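Local coordinates for thioesterase domain-containing protein (Pseudomonas aeruginosa, PDB 3F1T), which is of undemonstrated function but probably hydrolyses acyl-CoA thioesters, perhaps including 1,4-dihydroxy-2-naphthoyl-CoA, as a hotdog-fold thioesterase, at residues L23-E28 against T60-T65; L84-D89 against A130-A135; Y101-C106 against R117-Q122. All blocks are in the same frame, centred on the assembly; numbering follows the deposited sequence. Where two conformers were deposited one is given.

Contact 1 of 3, residues L23-E28 against T60-T65; sequences LGLTVE and TTLMDT
The carbonyl oxygen of Thr61 is gripped by two donors, both from Thr65 one helical turn on: the backbone N at 2.8 Å and the hydroxyl OG1 at 2.6 Å from Thr61 O. This is the central helix of the hotdog fold, 56-70, here meeting the turn that leads into strand 26-31. Thr65 can bend back like this because OG1 sits beside its own backbone N (chi1 -58°), and it reaches the carbonyl from above its plane. Thr61 does the same a turn earlier, its OG1 bonding to Gly57 O. With both hydroxyls tied to the helix, no hydrogen bond crosses the contact, and what joins the segments is aliphatic. Thr61 CG2, anti to the backbone N, meets Leu23 CD2 at 3.7 Å, the two side chains crossing obliquely. His19 of the second subunit packs on both residues. Leu25 points CD2 at the helix, 4.1 Å from Leu62 CA, and its CG lies 4.3 Å from Leu62 CD1. Leu23 and Leu25 also touch Leu39 of strand 34-39. Leu25 and Thr65 meet tip to tip, CD2 of the leucine 4.2 Å from OG1 of the threonine.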
loop_
_atom_site.group_PDB
_atom_site.type_symbol
_atom_site.label_atom_id
_atom_site.label_comp_id
_atom_site.label_asym_id
_atom_site.label_seq_id
_atom_site.Cartn_x
_atom_site.Cartn_y
_atom_site.Cartn_z
ATOM N N LEU B 23 16.830 -17.530 9.451
ATOM C CA LEU B 23 17.280 -16.141 9.296
ATOM C C LEU B 23 18.004 -15.625 10.544
ATOM O O LEU B 23 18.637 -14.574 10.509
ATOM C CB LEU B 23 16.073 -15.243 9.004
ATOM C CG LEU B 23 15.796 -14.654 7.613
ATOM C CD1 LEU B 23 16.346 -15.480 6.467
ATOM C CD2 LEU B 23 14.307 -14.390 7.411
ATOM N N GLY B 24 17.923 -16.366 11.648
ATOM C CA GLY B 24 18.612 -15.961 12.874
ATOM C C GLY B 24 18.013 -14.711 13.500
ATOM O O GLY B 24 18.699 -13.981 14.214
ATOM N N LEU B 25 16.725 -14.468 13.253
ATOM C CA LEU B 25 16.073 -13.253 13.735
ATOM C C LEU B 25 16.078 -13.288 15.273
ATOM O O LEU B 25 16.020 -14.372 15.855
ATOM C CB LEU B 25 14.638 -13.210 13.206
ATOM C CG LEU B 25 14.305 -12.214 12.099
ATOM C CD1 LEU B 25 15.417 -12.057 11.085
ATOM C CD2 LEU B 25 12.978 -12.521 11.434
ATOM N N THR B 26 16.402 -12.157 15.906
ATOM C CA THR B 26 16.340 -12.048 17.372
ATOM C C THR B 26 15.540 -10.825 17.816
ATOM O O THR B 26 15.451 -9.841 17.077
ATOM C CB THR B 26 17.746 -11.954 18.027
ATOM O OG1 THR B 26 18.450 -10.842 17.481
ATOM C CG2 THR B 26 18.548 -13.229 17.805
ATOM N N VAL B 27 14.970 -10.895 19.021
ATOM C CA VAL B 27 14.337 -9.740 19.648
ATOM C C VAL B 27 15.350 -9.009 20.502
ATOM O O VAL B 27 15.808 -9.536 21.515
ATOM C CB VAL B 27 13.159 -10.142 20.578
ATOM C CG1 VAL B 27 12.408 -8.898 21.049
ATOM C CG2 VAL B 27 12.217 -11.083 19.881
ATOM N N GLU B 28 15.598 -7.748 20.173
ATOM C CA GLU B 28 16.564 -6.953 20.906
ATOM C C GLU B 28 15.944 -6.221 22.098
ATOM O O GLU B 28 16.573 -6.078 23.153
ATOM C CB GLU B 28 17.235 -5.961 19.952
ATOM C CG GLU B 28 17.827 -6.631 18.734
ATOM C CD GLU B 28 19.126 -7.339 19.050
ATOM O OE1 GLU B 28 20.123 -6.628 19.336
ATOM O OE2 GLU B 28 19.146 -8.598 19.025
ATOM N N THR B 60 11.682 -8.113 4.309
ATOM C CA THR B 60 10.233 -8.277 4.403
ATOM C C THR B 60 9.856 -9.141 5.591
ATOM O O THR B 60 8.897 -8.849 6.305
ATOM C CB THR B 60 9.647 -8.954 3.137
ATOM O OG1 THR B 60 9.748 -8.055 2.034
ATOM C CG2 THR B 60 8.174 -9.323 3.356
ATOM N N THR B 61 10.443 -10.330 5.652
ATOM C CA THR B 61 10.195 -11.215 6.774
ATOM C C THR B 61 10.487 -10.502 8.087
ATOM O O THR B 61 9.707 -10.586 9.027
ATOM C CB THR B 61 11.069 -12.482 6.687
ATOM O OG1 THR B 61 10.748 -13.198 5.484
ATOM C CG2 THR B 61 10.810 -13.373 7.883
ATOM N N LEU B 62 11.639 -9.840 8.167
ATOM C CA LEU B 62 12.026 -9.127 9.383
ATOM C C LEU B 62 10.900 -8.191 9.785
ATOM O O LEU B 62 10.467 -8.170 10.944
ATOM C CB LEU B 62 13.330 -8.347 9.165
ATOM C CG LEU B 62 13.668 -7.286 10.224
ATOM C CD1 LEU B 62 13.955 -7.935 11.588
ATOM C CD2 LEU B 62 14.816 -6.397 9.777
HETATM N N MSE B 63 10.312 -7.540 8.788
HETATM C CA MSE B 63 9.428 -6.401 9.031
HETATM C C MSE B 63 7.966 -6.804 9.158
HETATM O O MSE B 63 7.222 -6.230 9.956
HETATM C CB MSE B 63 9.588 -5.362 7.924
HETATM C CG MSE B 63 10.920 -4.662 7.965
HETATM SE SE MSE B 63 11.340 -3.907 9.693
HETATM C CE MSE B 63 9.607 -3.156 10.205
ATOM N N ASP B 64 7.561 -7.805 8.388
ATOM C CA ASP B 64 6.335 -8.542 8.666
ATOM C C ASP B 64 6.344 -9.117 10.066
ATOM O O ASP B 64 5.361 -8.995 10.789
ATOM C CB ASP B 64 6.104 -9.661 7.639
ATOM C CG ASP B 64 4.763 -10.339 7.819
ATOM O OD1 ASP B 64 3.822 -9.700 8.332
ATOM O OD2 ASP B 64 4.665 -11.538 7.528
ATOM N N THR B 65 7.424 -9.819 10.421
ATOM C CA THR B 65 7.578 -10.420 11.762
ATOM C C THR B 65 7.609 -9.383 12.885
ATOM O O THR B 65 6.942 -9.531 13.908
ATOM C CB THR B 65 8.869 -11.241 11.859
ATOM O OG1 THR B 65 8.862 -12.263 10.857
ATOM C CG2 THR B 65 9.005 -11.880 13.241
#

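Contact 2 of 3, residues L84-D89 against A130-A135; sequences LDLRID and AHVVGA
Leu84 opens this antiparallel ladder with a classic beta bulge: it and Asp85 both face Ala135. Leu84 N takes the strong bond to Ala135 O, 2.7 Å, while Asp85 N makes only a weak one to the same oxygen. Asp85 O then accepts from Ala135 N on a lone pair, and from there the register is regular. Leu86, its CG anti to the backbone N, lies opposite Gly134 in a non-hydrogen-bonded pair and leans obliquely across, CD1 reaching Val132 CG1 at 3.9 Å. It shares the face turned to helix 56-70. Arg87 pairs with Val133 through two backbone bonds, the one from Arg87 N to Val133 O being 2.8 Å long and nearly along the C=O axis. Its CG takes the crowded position between N and carbonyl carbon (chi1 68°), after which the chain runs extended. The guanidinium thus lies with one face over Val133 CG2, which is 3.9 Å from Arg87 NH2. Ile88, back on the helix side, lies alongside Val132, with CG2 3.9 Å from Val132 CG2 and 4.0 Å from Ala130 CB. Asp89 closes the run with a two-bond pair to His131, and its OD2 accepts a hydrogen bond from Arg87 NH1 at 2.7 Å, part of a salt bridge, in the guanidinium plane but above the carboxylate plane.

Beyond this chain, residues 85-89 form an antiparallel ladder with the second subunit, so the sheet continues across the interface. Arg87 NE makes a salt bridge to Asp89 OD2 of the third subunit. Asp85 OD2 lies close to Asp89 OD1 of the second subunit, which could raise the proton affinity of one carboxylate, whereas the arginine pairs should help keep Asp89 charged. One sheet face is therefore oily and given to the helix; the other carries charged side chains, partly paired by salt bridges within and between subunits.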
loop_
_atom_site.group_PDB
_atom_site.type_symbol
_atom_site.label_atom_id
_atom_site.label_comp_id
_atom_site.label_asym_id
_atom_site.label_seq_id
_atom_site.Cartn_x
_atom_site.Cartn_y
_atom_site.Cartn_z
ATOM N N LEU B 84 -3.247 -8.860 8.100
ATOM C CA LEU B 84 -4.327 -8.484 7.189
ATOM C C LEU B 84 -3.786 -7.708 5.981
ATOM O O LEU B 84 -4.262 -7.881 4.858
ATOM C CB LEU B 84 -5.380 -7.636 7.920
ATOM C CG LEU B 84 -6.104 -8.352 9.063
ATOM C CD1 LEU B 84 -7.048 -7.430 9.793
ATOM C CD2 LEU B 84 -6.822 -9.568 8.553
ATOM N N ASP B 85 -2.833 -6.811 6.238
ATOM C CA ASP B 85 -2.301 -5.900 5.216
ATOM C C ASP B 85 -0.893 -5.494 5.616
ATOM O O ASP B 85 -0.600 -5.329 6.802
ATOM C CB ASP B 85 -3.170 -4.647 5.088
ATOM C CG ASP B 85 -4.614 -4.974 4.769
ATOM O OD1 ASP B 85 -5.459 -4.948 5.710
ATOM O OD2 ASP B 85 -4.910 -5.232 3.569
ATOM N N LEU B 86 0.011 -5.508 4.643
ATOM C CA LEU B 86 1.370 -5.040 4.873
ATOM C C LEU B 86 1.805 -4.178 3.704
ATOM O O LEU B 86 1.598 -4.550 2.542
ATOM C CB LEU B 86 2.305 -6.232 5.057
ATOM C CG LEU B 86 3.690 -5.999 5.665
ATOM C CD1 LEU B 86 3.565 -5.761 7.153
ATOM C CD2 LEU B 86 4.575 -7.215 5.382
ATOM N N ARG B 87 2.319 -2.987 3.997
ATOM C CA ARG B 87 3.135 -2.314 3.014
ATOM C C ARG B 87 4.528 -1.948 3.494
ATOM O O ARG B 87 4.718 -1.512 4.641
ATOM C CB ARG B 87 2.421 -1.112 2.418
ATOM C CG ARG B 87 2.220 0.013 3.379
ATOM C CD ARG B 87 2.170 1.304 2.577
ATOM N NE ARG B 87 1.917 2.455 3.423
ATOM C CZ ARG B 87 2.829 3.371 3.727
ATOM N NH1 ARG B 87 4.060 3.274 3.243
ATOM N NH2 ARG B 87 2.492 4.396 4.496
ATOM N N ILE B 88 5.501 -2.263 2.639
ATOM C CA ILE B 88 6.903 -1.933 2.845
ATOM C C ILE B 88 7.362 -1.088 1.658
ATOM O O ILE B 88 7.101 -1.430 0.504
ATOM C CB ILE B 88 7.771 -3.208 2.852
ATOM C CG1 ILE B 88 7.150 -4.256 3.782
ATOM C CG2 ILE B 88 9.204 -2.876 3.307
ATOM C CD1 ILE B 88 8.062 -5.451 4.030
ATOM N N ASP B 89 7.985 0.048 1.950
ATOM C CA ASP B 89 8.456 0.959 0.915
ATOM C C ASP B 89 9.906 1.323 1.198
ATOM O O ASP B 89 10.213 1.937 2.226
ATOM C CB ASP B 89 7.585 2.220 0.902
ATOM C CG ASP B 89 6.157 1.937 0.477
ATOM O OD1 ASP B 89 5.923 1.738 -0.737
ATOM O OD2 ASP B 89 5.285 1.797 1.355
ATOM N N ALA B 130 13.623 1.418 4.990
ATOM C CA ALA B 130 12.276 1.117 4.515
ATOM C C ALA B 130 11.263 1.502 5.584
ATOM O O ALA B 130 11.522 1.357 6.773
ATOM C CB ALA B 130 12.149 -0.379 4.180
ATOM N N HIS B 131 10.114 2.009 5.145
ATOM C CA HIS B 131 8.971 2.247 6.019
ATOM C C HIS B 131 7.933 1.155 5.820
ATOM O O HIS B 131 7.712 0.698 4.697
ATOM C CB HIS B 131 8.359 3.612 5.711
ATOM C CG HIS B 131 9.151 4.762 6.257
ATOM N ND1 HIS B 131 10.047 5.474 5.485
ATOM C CD2 HIS B 131 9.356 5.166 7.533
ATOM C CE1 HIS B 131 10.698 6.333 6.245
ATOM N NE2 HIS B 131 10.302 6.165 7.493
ATOM N N VAL B 132 7.211 0.825 6.890
ATOM C CA VAL B 132 6.292 -0.313 6.887
ATOM C C VAL B 132 5.064 0.043 7.701
ATOM O O VAL B 132 5.181 0.669 8.760
ATOM C CB VAL B 132 6.938 -1.559 7.542
ATOM C CG1 VAL B 132 6.032 -2.752 7.407
ATOM C CG2 VAL B 132 8.256 -1.838 6.906
ATOM N N VAL B 133 3.892 -0.355 7.209
ATOM C CA VAL B 133 2.641 -0.240 7.969
ATOM C C VAL B 133 1.887 -1.538 7.744
ATOM O O VAL B 133 1.924 -2.097 6.643
ATOM C CB VAL B 133 1.785 0.942 7.453
ATOM C CG1 VAL B 133 0.437 0.931 8.105
ATOM C CG2 VAL B 133 2.489 2.269 7.720
ATOM N N GLY B 134 1.366 -2.112 8.820
ATOM C CA GLY B 134 0.562 -3.321 8.686
ATOM C C GLY B 134 -0.631 -3.329 9.617
ATOM O O GLY B 134 -0.682 -2.566 10.577
ATOM N N ALA B 135 -1.572 -4.219 9.340
ATOM C CA ALA B 135 -2.759 -4.381 10.171
ATOM C C ALA B 135 -2.901 -5.853 10.468
ATOM O O ALA B 135 -2.597 -6.696 9.624
ATOM C CB ALA B 135 -3.997 -3.878 9.436
#

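Contact 3 of 3, residues Y101-C106 against R117-Q122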
loop_
_atom_site.group_PDB
_atom_site.type_symbol
_atom_site.label_atom_id
_atom_site.label_comp_id
_atom_site.label_asym_id
_atom_site.label_seq_id
_atom_site.Cartn_x
_atom_site.Cartn_y
_atom_site.Cartn_z
ATOM N N TYR B 101 18.103 -3.866 11.476
ATOM C CA TYR B 101 17.170 -3.799 12.581
ATOM C C TYR B 101 15.773 -3.433 12.106
ATOM O O TYR B 101 15.602 -2.667 11.158
ATOM C CB TYR B 101 17.661 -2.790 13.605
ATOM C CG TYR B 101 18.937 -3.223 14.270
ATOM C CD1 TYR B 101 18.909 -3.973 15.434
ATOM C CD2 TYR B 101 20.162 -3.001 13.670
ATOM C CE1 TYR B 101 20.076 -4.367 16.050
ATOM C CE2 TYR B 101 21.345 -3.409 14.275
ATOM C CZ TYR B 101 21.284 -4.130 15.443
ATOM O OH TYR B 101 22.449 -4.530 16.058
ATOM N N GLY B 102 14.771 -4.033 12.727
ATOM C CA GLY B 102 13.401 -3.640 12.467
ATOM C C GLY B 102 12.812 -3.116 13.749
ATOM O O GLY B 102 13.089 -3.657 14.807
ATOM N N PHE B 103 12.088 -2.001 13.668
ATOM C CA PHE B 103 11.308 -1.498 14.795
ATOM C C PHE B 103 9.847 -1.334 14.381
ATOM O O PHE B 103 9.557 -0.994 13.230
ATOM C CB PHE B 103 11.860 -0.156 15.267
ATOM C CG PHE B 103 10.981 0.541 16.266
ATOM C CD1 PHE B 103 10.041 1.469 15.853
ATOM C CD2 PHE B 103 11.021 0.185 17.602
ATOM C CE1 PHE B 103 9.164 2.049 16.753
ATOM C CE2 PHE B 103 10.183 0.795 18.519
ATOM C CZ PHE B 103 9.248 1.730 18.090
ATOM N N ALA B 104 8.931 -1.672 15.287
ATOM C CA ALA B 104 7.520 -1.353 15.088
ATOM C C ALA B 104 6.811 -0.963 16.375
ATOM O O ALA B 104 7.151 -1.439 17.466
ATOM C CB ALA B 104 6.795 -2.504 14.416
ATOM N N GLU B 105 5.718 -0.233 16.216
ATOM C CA GLU B 105 4.952 0.259 17.339
ATOM C C GLU B 105 3.485 0.258 16.908
ATOM O O GLU B 105 3.167 0.762 15.838
ATOM C CB GLU B 105 5.395 1.693 17.650
ATOM C CG GLU B 105 4.761 2.279 18.919
ATOM C CD GLU B 105 5.182 3.733 19.172
ATOM O OE1 GLU B 105 5.311 4.512 18.182
ATOM O OE2 GLU B 105 5.345 4.095 20.367
ATOM N N CYS B 106 2.608 -0.344 17.709
ATOM C CA CYS B 106 1.159 -0.244 17.492
ATOM C C CYS B 106 0.654 1.179 17.685
ATOM O O CYS B 106 0.966 1.814 18.689
ATOM C CB CYS B 106 0.407 -1.186 18.427
ATOM S SG CYS B 106 0.915 -2.890 18.247
ATOM N N ARG B 117 3.006 0.561 12.837
ATOM C CA ARG B 117 3.919 1.208 11.929
ATOM C C ARG B 117 5.336 0.979 12.440
ATOM O O ARG B 117 5.587 1.053 13.645
ATOM C CB ARG B 117 3.601 2.700 11.887
ATOM C CG ARG B 117 4.374 3.461 10.839
ATOM C CD ARG B 117 3.797 4.868 10.618
ATOM N NE ARG B 117 4.517 5.546 9.545
ATOM C CZ ARG B 117 5.513 6.411 9.742
ATOM N NH1 ARG B 117 5.742 6.899 10.965
ATOM N NH2 ARG B 117 6.189 6.891 8.697
ATOM N N GLY B 118 6.282 0.864 11.520
ATOM C CA GLY B 118 7.683 0.667 11.880
ATOM C C GLY B 118 8.620 0.919 10.706
ATOM O O GLY B 118 8.230 1.512 9.695
ATOM N N PHE B 119 9.873 0.510 10.850
ATOM C CA PHE B 119 10.860 0.798 9.813
ATOM C C PHE B 119 12.056 -0.129 9.972
ATOM O O PHE B 119 12.212 -0.747 11.022
ATOM C CB PHE B 119 11.275 2.284 9.846
ATOM C CG PHE B 119 11.751 2.758 11.191
ATOM C CD1 PHE B 119 13.107 2.729 11.511
ATOM C CD2 PHE B 119 10.851 3.184 12.149
ATOM C CE1 PHE B 119 13.553 3.062 12.771
ATOM C CE2 PHE B 119 11.291 3.583 13.400
ATOM C CZ PHE B 119 12.660 3.536 13.708
ATOM N N ALA B 120 12.731 -0.410 8.860
ATOM C CA ALA B 120 14.043 -1.027 8.893
ATOM C C ALA B 120 15.163 0.006 8.872
ATOM O O ALA B 120 15.086 1.013 8.168
ATOM C CB ALA B 120 14.205 -2.009 7.744
ATOM N N TYR B 121 16.276 -0.339 9.504
ATOM C CA TYR B 121 17.426 0.547 9.534
ATOM C C TYR B 121 18.672 -0.257 9.896
ATOM O O TYR B 121 18.581 -1.440 10.204
ATOM C CB TYR B 121 17.187 1.690 10.531
ATOM C CG TYR B 121 17.111 1.233 11.971
ATOM C CD1 TYR B 121 18.233 1.293 12.778
ATOM C CD2 TYR B 121 15.989 0.568 12.464
ATOM C CE1 TYR B 121 18.204 0.848 14.078
ATOM C CE2 TYR B 121 15.937 0.148 13.781
ATOM C CZ TYR B 121 17.067 0.275 14.574
ATOM O OH TYR B 121 17.095 -0.179 15.871
ATOM N N GLN B 122 19.838 0.356 9.773
ATOM C CA GLN B 122 21.069 -0.342 10.076
ATOM C C GLN B 122 21.861 0.337 11.167
ATOM O O GLN B 122 21.966 -0.191 12.274
ATOM C CB GLN B 122 21.902 -0.573 8.824
ATOM C CG GLN B 122 21.393 -1.760 8.046
ATOM C CD GLN B 122 22.058 -1.898 6.709
ATOM O OE1 GLN B 122 22.141 -0.945 5.939
ATOM N NE2 GLN B 122 22.553 -3.095 6.422
#
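Strands 100-109 and 113-121 form a beta hairpin in the hotdog sheet, and along this part of it the backbone polar atoms of three residue pairs satisfy one another in six hydrogen bonds. Tyr101 N gives to Tyr121 O at 2.8 Å, nearly along the C=O axis, and Tyr121 N returns a bond to Tyr101 O. Phe103 N gives to Phe119 O at 2.9 Å, almost straight at 171°. Phe119 N answers to Phe103 O, whose exact place is less sure. Glu105 and Arg117 exchange the last two, both met from above the carbonyl plane. The residues between turn their backbones outward: Gly102 and Ala104 bond to Leu37 and Leu35 of strand 34-39, Gly118 and Ala120 to Val132 and Ala130 of strand 130-137. Past the strand end, Gln122 gives NE2 to Lys98 O and takes Glu95 N on OE1.

The small residues form the face toward helix 56-70, where Ala104 packs on Thr66, Cys67 and Ser70. The other face carries the four aromatic rings, with Glu105 and Arg117 further along it. Tyr121 CG takes the crowded position between the backbone N and the carbonyl carbon (chi1 67°), which brings one ring face against Tyr101 CB, in a CH-pi contact 3.6 Å from the centroid of the Tyr121 ring. The two tyrosine planes are near parallel, at 25°, but slid apart, so they barely overlap. Phe103 and Phe119 cross obliquely, CD1 of Phe103 coming within 3.5 Å of Phe119 CE2.

From the N terminus, contact 1 closes first: from 23-28 the chain finishes strand 26-31, runs through 34-39 and returns as helix 56-70. Only then does contact 2 open, at 84-89. Contact 3 is nested inside that loop, with 101-106 turning back as 117-122 before 130-135 closes contact 2 beside it. The two ladders share one sheet, strands 113-121 and 130-137 being neighbours. The helix of contact 1 ties them from one face: selenomethionine Met63 places SE 3.5 Å from Gly102 CA and CE 3.8 Å from Val132 CG2. Contacts 1 and 2 also meet the second subunit.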